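Side-chain contact in vitamin B12-binding protein (Vibrio cholerae O395, PDB 5YSC), which captures vitamin B12 in the periplasm and probably delivers it to the membrane subunit BtuC of the BtuCDF ABC transporter for import: residues I81-P85 / A86-P90. Sequence-based numbering, arbitrary orientation.
Sequences IIAWP and AGNPP
Trp-84 and Asn-88 are joined across a beta turn, residues 84-87, that follows strand 80-83 of a parallel sheet and leads toward helix 90-98. The turn is defined by Gly-87 N donating to Trp-84 O at 3.0 Å, and the same oxygen takes a shorter bond from Asn-88 N, 2.8 Å long and almost collinear with the carbonyl. Followed outward, Trp-84 CB first lies 3.6 Å from Asn-88 OD1. CG stands anti to the backbone N (chi1 179°), which lays one face of the ring against the backbone of the turn: CG, CD1, CD2 and CE2 meet Gly-87 N, Trp-84 NE1 meets Ala-86 CB at 3.5 Å, and CE3, CZ2, CZ3 and CH2 lie against Gly-87 CA. Gly-87 CA sits over the Trp-84 six-membered ring, 7° off the normal through its centroid, a CH-pi contact. His-29 meets the indole edge-to-face, while Ala-86 O, in the cyanocobalamin pocket with Trp-84 and Gly-87, makes a weak hydrogen bond to ligand N52. Water bridges the backbone by donating to Pro-85 O and Asn-88 O. The side-chain amide of Asn-88 is held at both ends: ND2 bonds Leu-26 O, and OD1 accepts Trp-84 N at 2.9 Å, with that nitrogen 39° out of the carbonyl plane.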
# COMPACT_ATOMS: atom_id res chain seq x y z
N ILE A 81 3.39 18.75 6.43
CA ILE A 81 2.31 17.78 6.40
C ILE A 81 2.63 16.81 5.26
O ILE A 81 2.95 17.23 4.15
CB ILE A 81 0.93 18.44 6.19
CG1 ILE A 81 0.61 19.42 7.32
CG2 ILE A 81 -0.15 17.38 6.03
CD1 ILE A 81 -0.74 20.11 7.20
N ILE A 82 2.60 15.52 5.56
CA ILE A 82 2.84 14.47 4.58
C ILE A 82 1.50 13.93 4.13
O ILE A 82 0.83 13.22 4.89
CB ILE A 82 3.71 13.34 5.13
CG1 ILE A 82 4.98 13.90 5.76
CG2 ILE A 82 4.04 12.40 4.00
CD1 ILE A 82 5.76 12.82 6.49
N ALA A 83 1.08 14.31 2.93
CA ALA A 83 -0.25 13.97 2.45
C ALA A 83 -0.25 12.75 1.55
O ALA A 83 0.74 12.40 0.93
CB ALA A 83 -0.87 15.14 1.69
N TRP A 84 -1.42 12.14 1.45
CA TRP A 84 -1.67 11.00 0.59
C TRP A 84 -2.79 11.38 -0.38
O TRP A 84 -3.97 11.06 -0.14
CB TRP A 84 -2.05 9.80 1.41
CG TRP A 84 -2.36 8.57 0.67
CD1 TRP A 84 -1.84 8.16 -0.54
CD2 TRP A 84 -3.28 7.55 1.08
NE1 TRP A 84 -2.39 6.96 -0.89
CE2 TRP A 84 -3.27 6.56 0.09
CE3 TRP A 84 -4.09 7.38 2.21
CZ2 TRP A 84 -4.07 5.39 0.17
CZ3 TRP A 84 -4.89 6.22 2.30
CH2 TRP A 84 -4.88 5.25 1.29
N PRO A 85 -2.47 12.07 -1.46
CA PRO A 85 -3.53 12.49 -2.40
C PRO A 85 -4.45 11.36 -2.83
O PRO A 85 -5.66 11.56 -2.95
CB PRO A 85 -2.72 13.03 -3.57
CG PRO A 85 -1.46 13.49 -3.03
CD PRO A 85 -1.13 12.53 -1.89
N ALA A 86 -3.91 10.16 -3.03
CA ALA A 86 -4.75 9.09 -3.55
C ALA A 86 -5.84 8.68 -2.58
O ALA A 86 -6.90 8.19 -3.02
CB ALA A 86 -3.89 7.88 -3.95
N GLY A 87 -5.64 8.89 -1.28
CA GLY A 87 -6.56 8.40 -0.28
C GLY A 87 -7.19 9.44 0.63
O GLY A 87 -8.16 9.14 1.35
N ASN A 88 -6.66 10.59 0.67
CA ASN A 88 -7.20 11.64 1.53
C ASN A 88 -8.32 12.40 0.81
O ASN A 88 -8.28 12.53 -0.41
CB ASN A 88 -6.15 12.67 1.90
CG ASN A 88 -5.05 12.15 2.82
OD1 ASN A 88 -3.93 12.62 2.72
ND2 ASN A 88 -5.38 11.29 3.78
N PRO A 89 -9.27 12.97 1.55
CA PRO A 89 -10.36 13.74 0.89
C PRO A 89 -9.82 14.96 0.17
O PRO A 89 -9.17 15.82 0.79
CB PRO A 89 -11.23 14.16 2.08
CG PRO A 89 -10.82 13.31 3.21
CD PRO A 89 -9.41 12.98 3.01
N PRO A 90 -10.09 15.11 -1.15
CA PRO A 90 -9.53 16.24 -1.92
C PRO A 90 -9.84 17.61 -1.35
O PRO A 90 -8.99 18.49 -1.39
CB PRO A 90 -10.19 16.06 -3.29
CG PRO A 90 -10.50 14.65 -3.39
CD PRO A 90 -10.79 14.14 -2.02
O HOH W 1 -6.95 13.95 -2.50